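Local atomic coordinates of tannase (Fusobacterium nucleatum subsp. nucleatum ATCC 25586, PDB entry 6YQ4), a protein that acts as a tannase, a probable alpha/beta-hydrolase-fold enzyme with detoxicant activity against gallotannins, and binds magnesium. Residues A[73-84]-A[110-121]; A[226-234]-A[246-257]. All coordinates share one frame; numbering follows the deposited sequence.

Contact 1: residues A[73-84]-A[110-121]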
loop_
_atom_site.group_PDB
_atom_site.type_symbol
_atom_site.label_atom_id
_atom_site.label_comp_id
_atom_site.label_asym_id
_atom_site.label_seq_id
_atom_site.Cartn_x
_atom_site.Cartn_y
_atom_site.Cartn_z
ATOM N N ILE A 73 10.892 -3.939 -15.509
ATOM C CA ILE A 73 11.215 -4.746 -14.339
ATOM C C ILE A 73 10.028 -4.646 -13.395
ATOM O O ILE A 73 9.690 -3.551 -12.920
ATOM C CB ILE A 73 12.533 -4.296 -13.679
ATOM C CG1 ILE A 73 13.700 -4.500 -14.652
ATOM C CG2 ILE A 73 12.814 -5.074 -12.381
ATOM C CD1 ILE A 73 15.055 -4.168 -14.073
ATOM N N PHE A 74 9.373 -5.787 -13.155
ATOM C CA PHE A 74 8.222 -5.867 -12.269
ATOM C C PHE A 74 8.722 -6.120 -10.849
ATOM O O PHE A 74 9.411 -7.117 -10.597
ATOM C CB PHE A 74 7.269 -6.970 -12.731
ATOM C CG PHE A 74 6.002 -7.075 -11.906
ATOM C CD1 PHE A 74 5.048 -6.057 -11.939
ATOM C CD2 PHE A 74 5.761 -8.193 -11.111
ATOM C CE1 PHE A 74 3.877 -6.146 -11.186
ATOM C CE2 PHE A 74 4.587 -8.292 -10.345
ATOM C CZ PHE A 74 3.640 -7.251 -10.378
ATOM N N PHE A 75 8.345 -5.233 -9.927
ATOM C CA PHE A 75 8.912 -5.141 -8.579
ATOM C C PHE A 75 7.839 -5.346 -7.498
ATOM O O PHE A 75 7.462 -4.394 -6.802
ATOM C CB PHE A 75 9.597 -3.776 -8.455
ATOM C CG PHE A 75 10.495 -3.628 -7.261
ATOM C CD1 PHE A 75 11.766 -4.201 -7.250
ATOM C CD2 PHE A 75 10.091 -2.888 -6.155
ATOM C CE1 PHE A 75 12.605 -4.079 -6.131
ATOM C CE2 PHE A 75 10.935 -2.744 -5.042
ATOM C CZ PHE A 75 12.187 -3.342 -5.034
ATOM N N PRO A 76 7.342 -6.577 -7.313
ATOM C CA PRO A 76 6.355 -6.829 -6.237
ATOM C C PRO A 76 6.974 -7.051 -4.857
ATOM O O PRO A 76 7.950 -7.786 -4.703
ATOM C CB PRO A 76 5.645 -8.110 -6.703
ATOM C CG PRO A 76 6.731 -8.865 -7.463
ATOM C CD PRO A 76 7.619 -7.797 -8.107
ATOM N N ASN A 77 6.371 -6.433 -3.838
ATOM C CA ASN A 77 6.679 -6.741 -2.442
ATOM C C ASN A 77 5.504 -7.477 -1.805
ATOM O O ASN A 77 4.377 -7.417 -2.297
ATOM C CB ASN A 77 7.055 -5.469 -1.643
ATOM C CG ASN A 77 5.847 -4.688 -1.124
ATOM O OD1 ASN A 77 5.173 -5.136 -0.202
ATOM N ND2 ASN A 77 5.604 -3.473 -1.685
ATOM N N THR A 78 5.780 -8.200 -0.713
ATOM C CA THR A 78 4.791 -9.091 -0.108
ATOM C C THR A 78 4.320 -8.623 1.263
ATOM O O THR A 78 3.665 -9.396 1.980
ATOM C CB THR A 78 5.333 -10.530 -0.006
ATOM O OG1 THR A 78 6.364 -10.616 0.990
ATOM C CG2 THR A 78 5.885 -11.006 -1.360
ATOM N N VAL A 79 4.612 -7.374 1.628
ATOM C CA VAL A 79 4.364 -6.871 2.977
ATOM C C VAL A 79 2.865 -6.730 3.231
ATOM O O VAL A 79 2.114 -6.211 2.394
ATOM C CB VAL A 79 5.076 -5.527 3.163
ATOM C CG1 VAL A 79 4.607 -4.821 4.431
ATOM C CG2 VAL A 79 6.582 -5.725 3.118
ATOM N N GLY A 80 2.423 -7.219 4.377
ATOM C CA GLY A 80 1.096 -6.915 4.877
ATOM C C GLY A 80 1.190 -6.620 6.360
ATOM O O GLY A 80 2.044 -7.159 7.070
ATOM N N GLY A 81 0.320 -5.735 6.821
ATOM C CA GLY A 81 0.301 -5.388 8.222
ATOM C C GLY A 81 1.523 -4.645 8.713
ATOM O O GLY A 81 1.621 -4.367 9.915
ATOM N N TYR A 82 2.436 -4.287 7.822
ATOM C CA TYR A 82 3.733 -3.720 8.156
ATOM C C TYR A 82 4.607 -4.736 8.858
ATOM O O TYR A 82 5.540 -4.368 9.585
ATOM C CB TYR A 82 3.601 -2.429 8.985
ATOM C CG TYR A 82 3.130 -1.277 8.139
ATOM C CD1 TYR A 82 3.991 -0.645 7.236
ATOM C CD2 TYR A 82 1.812 -0.842 8.202
ATOM C CE1 TYR A 82 3.547 0.392 6.429
ATOM C CE2 TYR A 82 1.360 0.197 7.392
ATOM C CZ TYR A 82 2.231 0.826 6.523
ATOM O OH TYR A 82 1.767 1.878 5.743
ATOM N N MET A 83 4.313 -5.999 8.637
ATOM C CA MET A 83 5.021 -7.171 9.118
ATOM C C MET A 83 6.109 -7.554 8.128
ATOM O O MET A 83 6.038 -7.201 6.946
ATOM C CB MET A 83 4.035 -8.323 9.300
ATOM C CG MET A 83 3.074 -8.103 10.436
ATOM S SD MET A 83 3.889 -8.419 12.022
ATOM C CE MET A 83 4.145 -10.176 11.932
ATOM N N PRO A 84 7.133 -8.278 8.576
ATOM C CA PRO A 84 8.186 -8.726 7.649
ATOM C C PRO A 84 7.614 -9.498 6.466
ATOM O O PRO A 84 6.757 -10.373 6.620
ATOM C CB PRO A 84 9.056 -9.642 8.523
ATOM C CG PRO A 84 8.758 -9.241 9.920
ATOM C CD PRO A 84 7.323 -8.821 9.930
ATOM N N VAL A 110 11.068 -8.778 -16.704
ATOM C CA VAL A 110 11.977 -9.262 -15.676
ATOM C C VAL A 110 11.323 -9.039 -14.315
ATOM O O VAL A 110 10.664 -8.021 -14.073
ATOM C CB VAL A 110 13.345 -8.565 -15.782
ATOM C CG1 VAL A 110 14.133 -8.734 -14.484
ATOM C CG2 VAL A 110 14.137 -9.125 -16.942
ATOM N N VAL A 111 11.465 -10.009 -13.423
ATOM C CA VAL A 111 10.849 -9.939 -12.107
ATOM C C VAL A 111 11.951 -9.860 -11.068
ATOM O O VAL A 111 12.808 -10.749 -10.993
ATOM C CB VAL A 111 9.939 -11.141 -11.844
ATOM C CG1 VAL A 111 9.440 -11.107 -10.395
ATOM C CG2 VAL A 111 8.783 -11.124 -12.826
ATOM N N ALA A 112 11.944 -8.782 -10.289
ATOM C CA ALA A 112 12.790 -8.636 -9.111
ATOM C C ALA A 112 11.840 -8.440 -7.944
ATOM O O ALA A 112 11.082 -7.465 -7.920
ATOM C CB ALA A 112 13.766 -7.471 -9.247
ATOM N N ALA A 113 11.849 -9.385 -7.009
ATOM C CA ALA A 113 10.877 -9.435 -5.914
ATOM C C ALA A 113 11.615 -9.386 -4.578
ATOM O O ALA A 113 12.133 -10.420 -4.109
ATOM C CB ALA A 113 10.024 -10.707 -6.011
ATOM N N PRO A 114 11.690 -8.229 -3.928
ATOM C CA PRO A 114 12.464 -8.132 -2.691
ATOM C C PRO A 114 11.653 -8.533 -1.474
ATOM O O PRO A 114 10.450 -8.251 -1.378
ATOM C CB PRO A 114 12.794 -6.646 -2.620
ATOM C CG PRO A 114 11.534 -6.036 -3.121
ATOM C CD PRO A 114 11.046 -6.945 -4.246
ATOM N N GLY A 115 12.337 -9.191 -0.521
ATOM C CA GLY A 115 11.855 -9.194 0.836
ATOM C C GLY A 115 12.213 -7.893 1.537
ATOM O O GLY A 115 13.003 -7.090 1.034
ATOM N N ALA A 116 11.622 -7.698 2.718
ATOM C CA ALA A 116 11.815 -6.489 3.508
ATOM C C ALA A 116 11.496 -6.795 4.964
ATOM O O ALA A 116 10.641 -7.638 5.256
ATOM C CB ALA A 116 10.932 -5.333 3.002
ATOM N N ARG A 117 12.188 -6.098 5.870
ATOM C CA ARG A 117 11.924 -6.240 7.297
ATOM C C ARG A 117 10.567 -5.649 7.649
ATOM O O ARG A 117 9.978 -4.878 6.897
ATOM C CB ARG A 117 12.999 -5.552 8.141
ATOM C CG ARG A 117 14.421 -6.051 7.928
ATOM C CD ARG A 117 15.416 -5.122 8.610
ATOM N NE ARG A 117 15.728 -3.980 7.757
ATOM C CZ ARG A 117 16.285 -2.855 8.191
ATOM N NH1 ARG A 117 16.606 -2.729 9.470
ATOM N NH2 ARG A 117 16.530 -1.863 7.342
ATOM N N GLY A 118 10.070 -6.028 8.819
ATOM C CA GLY A 118 8.775 -5.581 9.283
ATOM C C GLY A 118 8.805 -5.460 10.789
ATOM O O GLY A 118 9.820 -5.733 11.438
ATOM N N ARG A 119 7.638 -5.120 11.337
ATOM C CA ARG A 119 7.538 -4.467 12.632
ATOM C C ARG A 119 7.822 -5.388 13.817
ATOM O O ARG A 119 8.179 -4.887 14.885
ATOM C CB ARG A 119 6.143 -3.827 12.769
ATOM C CG ARG A 119 4.988 -4.809 12.577
ATOM C CD ARG A 119 3.696 -4.075 12.752
ATOM N NE ARG A 119 2.490 -4.887 12.577
ATOM C CZ ARG A 119 2.006 -5.738 13.473
ATOM N NH1 ARG A 119 2.667 -6.004 14.629
ATOM N NH2 ARG A 119 0.877 -6.376 13.189
ATOM N N THR A 120 7.691 -6.706 13.676
ATOM C CA THR A 120 7.955 -7.591 14.810
ATOM C C THR A 120 9.382 -8.128 14.852
ATOM O O THR A 120 9.731 -8.819 15.810
ATOM C CB THR A 120 6.981 -8.777 14.816
ATOM O OG1 THR A 120 6.992 -9.404 13.535
ATOM C CG2 THR A 120 5.565 -8.319 15.119
ATOM N N LEU A 121 10.214 -7.810 13.872
ATOM C CA LEU A 121 11.531 -8.429 13.743
ATOM C C LEU A 121 12.505 -7.984 14.838
ATOM O O LEU A 121 12.630 -6.797 15.143
ATOM C CB LEU A 121 12.101 -8.079 12.377
ATOM C CG LEU A 121 13.051 -8.989 11.629
ATOM C CD1 LEU A 121 12.677 -10.475 11.790
ATOM C CD2 LEU A 121 12.959 -8.544 10.165
HETATM O O HOH W 1 8.810 -9.876 -3.193
HETATM O O HOH W 2 8.180 -8.013 0.233
#
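With CG anti to the backbone N (chi1 -167°), Phe75 swings its ring alongside the neighbouring strand, where Pro114 covers one face; Met83, bent at chi2 and chi3, folds its sulfur back over Arg119. The first meeting belongs to a parallel beta-alpha-beta unit of the alpha/beta-hydrolase sheet, in which helix 100-106 joins strands 73-76 and 110-114; the second joins the loops that follow its two strands. Phe74 anchors the pairing through both its backbone polar atoms: its N donates to Val110 O at 2.7 Å, and its O accepts from Ala112 N at 3.0 Å. Further on, Pro114 CD makes a CH-pi contact 4.0 Å from the centroid of the Phe75 ring. As the strands part, water takes over: one molecule donates to both Pro76 O and Pro114 O, while a second accepts from Thr78 N and donates to Pro114 O. The loops close again at a type I' turn, Gly80 to Met83. Here Tyr82 O accepts from Arg119 N, and Gly118 packs tightly against Pro84, its CA 3.2 Å from Pro84 N. The Arg119 guanidinium, whose NH1 also reaches Asn367 and Arg236 O, gives NE to Gly81 O in its own plane at 2.8 Å, while Met83 SD sits over its centre, 3.6 Å from CZ.

Contact 2: residues A[226-234]-A[246-257]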
loop_
_atom_site.group_PDB
_atom_site.type_symbol
_atom_site.label_atom_id
_atom_site.label_comp_id
_atom_site.label_asym_id
_atom_site.label_seq_id
_atom_site.Cartn_x
_atom_site.Cartn_y
_atom_site.Cartn_z
ATOM N N VAL A 226 -22.158 4.767 12.581
ATOM C CA VAL A 226 -22.223 3.320 12.408
ATOM C C VAL A 226 -21.652 2.715 13.688
ATOM O O VAL A 226 -20.438 2.619 13.857
ATOM C CB VAL A 226 -21.463 2.867 11.158
ATOM C CG1 VAL A 226 -21.733 1.378 10.861
ATOM C CG2 VAL A 226 -21.834 3.753 9.958
ATOM N N ASN A 227 -22.530 2.330 14.605
ATOM C CA ASN A 227 -22.138 2.016 15.974
ATOM C C ASN A 227 -22.100 0.521 16.274
ATOM O O ASN A 227 -21.861 0.138 17.424
ATOM C CB ASN A 227 -23.071 2.724 16.956
ATOM C CG ASN A 227 -22.909 4.231 16.910
ATOM O OD1 ASN A 227 -21.825 4.740 16.599
ATOM N ND2 ASN A 227 -23.978 4.950 17.210
ATOM N N SER A 228 -22.313 -0.327 15.281
ATOM C CA SER A 228 -22.128 -1.764 15.429
ATOM C C SER A 228 -21.084 -2.213 14.416
ATOM O O SER A 228 -21.169 -1.842 13.240
ATOM C CB SER A 228 -23.446 -2.503 15.215
ATOM O OG SER A 228 -23.716 -2.605 13.830
ATOM N N TYR A 229 -20.091 -2.975 14.867
ATOM C CA TYR A 229 -18.962 -3.363 14.031
ATOM C C TYR A 229 -18.935 -4.873 13.811
ATOM O O TYR A 229 -19.639 -5.641 14.479
ATOM C CB TYR A 229 -17.628 -2.905 14.649
ATOM C CG TYR A 229 -17.391 -3.442 16.064
ATOM C CD1 TYR A 229 -17.876 -2.769 17.175
ATOM C CD2 TYR A 229 -16.689 -4.627 16.276
ATOM C CE1 TYR A 229 -17.674 -3.258 18.455
ATOM C CE2 TYR A 229 -16.477 -5.118 17.545
ATOM C CZ TYR A 229 -16.972 -4.431 18.631
ATOM O OH TYR A 229 -16.768 -4.927 19.895
ATOM N N SER A 230 -18.111 -5.286 12.843
ATOM C CA SER A 230 -17.694 -6.675 12.681
ATOM C C SER A 230 -16.456 -6.712 11.800
ATOM O O SER A 230 -16.388 -6.024 10.783
ATOM C CB SER A 230 -18.786 -7.570 12.091
ATOM O OG SER A 230 -19.322 -7.019 10.914
ATOM N N ARG A 231 -15.490 -7.526 12.203
ATOM C CA ARG A 231 -14.158 -7.526 11.618
ATOM C C ARG A 231 -13.493 -8.846 11.962
ATOM O O ARG A 231 -13.870 -9.529 12.922
ATOM C CB ARG A 231 -13.308 -6.364 12.152
ATOM C CG ARG A 231 -13.101 -6.405 13.707
ATOM C CD ARG A 231 -12.194 -5.254 14.179
ATOM N NE ARG A 231 -12.227 -5.047 15.627
ATOM C CZ ARG A 231 -13.010 -4.175 16.264
ATOM N NH1 ARG A 231 -13.853 -3.415 15.589
ATOM N NH2 ARG A 231 -12.960 -4.074 17.590
ATOM N N MET A 232 -12.484 -9.194 11.184
ATOM C CA MET A 232 -11.650 -10.307 11.584
ATOM C C MET A 232 -10.705 -9.824 12.669
ATOM O O MET A 232 -10.279 -8.666 12.670
ATOM C CB MET A 232 -10.907 -10.891 10.384
ATOM C CG MET A 232 -11.850 -11.737 9.529
ATOM S SD MET A 232 -11.424 -11.999 7.796
ATOM C CE MET A 232 -12.525 -13.375 7.413
ATOM N N GLU A 233 -10.440 -10.691 13.633
ATOM C CA GLU A 233 -9.536 -10.368 14.727
ATOM C C GLU A 233 -8.106 -10.518 14.228
ATOM O O GLU A 233 -7.692 -11.607 13.825
ATOM C CB GLU A 233 -9.819 -11.268 15.923
ATOM C CG GLU A 233 -8.690 -11.384 16.927
ATOM C CD GLU A 233 -8.862 -12.597 17.824
ATOM O OE1 GLU A 233 -8.055 -13.550 17.727
ATOM O OE2 GLU A 233 -9.825 -12.601 18.616
ATOM N N PHE A 234 -7.372 -9.417 14.204
ATOM C CA PHE A 234 -5.943 -9.429 13.951
ATOM C C PHE A 234 -5.231 -9.112 15.260
ATOM O O PHE A 234 -5.735 -8.338 16.075
ATOM C CB PHE A 234 -5.571 -8.427 12.843
ATOM C CG PHE A 234 -6.166 -8.773 11.488
ATOM C CD1 PHE A 234 -6.515 -7.782 10.588
ATOM C CD2 PHE A 234 -6.393 -10.107 11.133
ATOM C CE1 PHE A 234 -7.068 -8.107 9.345
ATOM C CE2 PHE A 234 -6.951 -10.448 9.897
ATOM C CZ PHE A 234 -7.292 -9.444 9.002
ATOM N N ARG A 246 -7.825 -11.959 2.196
ATOM C CA ARG A 246 -9.104 -12.086 2.903
ATOM C C ARG A 246 -9.903 -13.360 2.506
ATOM O O ARG A 246 -11.063 -13.487 2.925
ATOM C CB ARG A 246 -9.970 -10.843 2.678
ATOM C CG ARG A 246 -9.444 -9.605 3.364
ATOM C CD ARG A 246 -8.975 -9.939 4.793
ATOM N NE ARG A 246 -8.155 -8.866 5.345
ATOM C CZ ARG A 246 -8.627 -7.740 5.869
ATOM N NH1 ARG A 246 -9.940 -7.513 5.936
ATOM N NH2 ARG A 246 -7.780 -6.837 6.328
ATOM N N SER A 247 -9.366 -14.305 1.737
ATOM C CA SER A 247 -10.057 -15.559 1.480
ATOM C C SER A 247 -9.674 -16.657 2.469
ATOM O O SER A 247 -10.137 -17.797 2.321
ATOM C CB SER A 247 -9.785 -16.034 0.046
ATOM O OG SER A 247 -8.542 -16.713 -0.056
ATOM N N LEU A 248 -8.849 -16.349 3.471
ATOM C CA LEU A 248 -8.441 -17.336 4.463
ATOM C C LEU A 248 -9.402 -17.307 5.650
ATOM O O LEU A 248 -9.949 -16.257 5.999
ATOM C CB LEU A 248 -6.997 -17.084 4.915
ATOM C CG LEU A 248 -5.906 -17.195 3.833
ATOM C CD1 LEU A 248 -4.629 -16.491 4.277
ATOM C CD2 LEU A 248 -5.617 -18.647 3.438
ATOM N N THR A 249 -9.632 -18.481 6.245
ATOM C CA THR A 249 -10.585 -18.605 7.347
ATOM C C THR A 249 -10.022 -17.981 8.616
ATOM O O THR A 249 -8.984 -18.423 9.123
ATOM C CB THR A 249 -10.919 -20.073 7.596
ATOM O OG1 THR A 249 -11.896 -20.511 6.648
ATOM C CG2 THR A 249 -11.463 -20.268 9.010
ATOM N N ARG A 250 -10.697 -16.942 9.121
ATOM C CA ARG A 250 -10.353 -16.319 10.393
ATOM C C ARG A 250 -11.604 -16.154 11.228
ATOM O O ARG A 250 -12.711 -16.052 10.697
ATOM C CB ARG A 250 -9.661 -14.966 10.235
ATOM C CG ARG A 250 -8.195 -15.163 10.221
ATOM C CD ARG A 250 -7.939 -15.684 8.873
ATOM N NE ARG A 250 -8.708 -14.951 7.874
ATOM C CZ ARG A 250 -8.146 -14.156 6.889
ATOM N NH1 ARG A 250 -6.837 -14.061 6.800
ATOM N NH2 ARG A 250 -8.945 -13.508 6.032
ATOM N N SER A 251 -11.415 -16.168 12.543
ATOM C CA SER A 251 -12.507 -15.909 13.462
ATOM C C SER A 251 -12.839 -14.419 13.470
ATOM O O SER A 251 -12.010 -13.563 13.140
ATOM C CB SER A 251 -12.155 -16.399 14.866
ATOM O OG SER A 251 -10.912 -15.870 15.290
ATOM N N THR A 252 -14.077 -14.113 13.848
ATOM C CA THR A 252 -14.632 -12.781 13.668
ATOM C C THR A 252 -15.181 -12.265 14.993
ATOM O O THR A 252 -15.757 -13.021 15.775
ATOM C CB THR A 252 -15.721 -12.802 12.565
ATOM O OG1 THR A 252 -16.020 -11.472 12.136
ATOM C CG2 THR A 252 -16.989 -13.482 13.043
ATOM N N VAL A 253 -14.974 -10.978 15.258
ATOM C CA VAL A 253 -15.498 -10.333 16.455
ATOM C C VAL A 253 -16.519 -9.281 16.035
ATOM O O VAL A 253 -16.368 -8.628 14.995
ATOM C CB VAL A 253 -14.366 -9.726 17.316
ATOM C CG1 VAL A 253 -13.538 -8.766 16.527
ATOM C CG2 VAL A 253 -14.918 -9.059 18.580
ATOM N N GLN A 254 -17.580 -9.146 16.832
ATOM C CA GLN A 254 -18.633 -8.187 16.546
ATOM C C GLN A 254 -19.248 -7.712 17.850
ATOM O O GLN A 254 -19.255 -8.426 18.859
ATOM C CB GLN A 254 -19.721 -8.774 15.642
ATOM C CG GLN A 254 -20.172 -10.175 16.024
ATOM C CD GLN A 254 -19.180 -11.245 15.605
ATOM O OE1 GLN A 254 -18.604 -11.174 14.526
ATOM N NE2 GLN A 254 -18.975 -12.236 16.462
ATOM N N GLY A 255 -19.774 -6.499 17.806
ATOM C CA GLY A 255 -20.387 -5.908 18.972
ATOM C C GLY A 255 -20.847 -4.506 18.642
ATOM O O GLY A 255 -20.968 -4.143 17.476
ATOM N N ASN A 256 -21.083 -3.720 19.689
ATOM C CA ASN A 256 -21.558 -2.349 19.586
ATOM C C ASN A 256 -20.580 -1.400 20.267
ATOM O O ASN A 256 -20.109 -1.671 21.375
ATOM C CB ASN A 256 -22.944 -2.213 20.220
ATOM C CG ASN A 256 -23.984 -3.072 19.531
ATOM O OD1 ASN A 256 -24.587 -3.951 20.141
ATOM N ND2 ASN A 256 -24.205 -2.814 18.247
ATOM N N LEU A 257 -20.296 -0.279 19.610
ATOM C CA LEU A 257 -19.411 0.733 20.177
ATOM C C LEU A 257 -19.882 1.181 21.559
ATOM O O LEU A 257 -21.066 1.456 21.770
ATOM C CB LEU A 257 -19.333 1.945 19.243
ATOM C CG LEU A 257 -18.613 1.872 17.891
ATOM C CD1 LEU A 257 -18.422 3.293 17.279
ATOM C CD2 LEU A 257 -17.286 1.156 18.033
#
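Tyr229 lays its ring over the backbone of Gly255 in a two-stranded antiparallel sheet, a ribbon of strands 228-232 and 252-256, separate from the main hydrolase sheet, with helix 240-244 in the connection between them. Backbone hydrogen bonds set the register. Tyr229 with Gly255 and Arg231 with Val253 are the hydrogen-bonded pairs, though the return bond from Gly255 N to Tyr229 O is weak; beyond the strand ends Leu257 N donates to Asn227 O at 2.7 Å. Arg231 O is gripped twice: Val253 N approaches almost in line with the carbonyl at 3.0 Å, whereas Thr252 OG1, anti to its own backbone N (chi1 -165°), donates from above the carbonyl plane.

Apolar and CH-pi packing lies on the face carrying Tyr229, Arg231 and Val253. Gly255 CA stands 4.1 Å from the centroid of the Tyr229 ring, and having no side chain it lets the ring settle on the main chain. Next to it the aliphatic part of Arg231 runs side by side with Val253, CG to CG1 3.7 Å, while its guanidinium reaches Ser352 and Met350 O.

A charged group meets an aromatic ring at the far end. Arg246, salt-bridged to Asp446 and touching His476 of a probable catalytic triad, crosses Phe234 with the two planes 68° apart. The ring turns its rim to the guanidinium face, bringing Phe234 CE1 to 3.3 Å from Arg246 NH2.

Both segments of contact 1 precede those of contact 2 in the chain, and residues 122-225 separate them. Their centres lie 26 Å apart, their nearest atoms about 7 Å, and they do not touch. Contact 1 is buried, starting on two neighbouring strands of the mixed central sheet and running on into loops, whereas contact 2 is a surface ribbon with its own two-stranded sheet. In space helix 240-244, from the connection within contact 2, bridges them: Asn244 bonds to Val79 O, and Tyr243 meets both Arg119, weakly, and Phe234. Asn77 reaches the probable nucleophile elbow through Gly168, so the Asn77 region of contact 1 and the Arg246 loop of contact 2, not its ribbon, approach the likely active site.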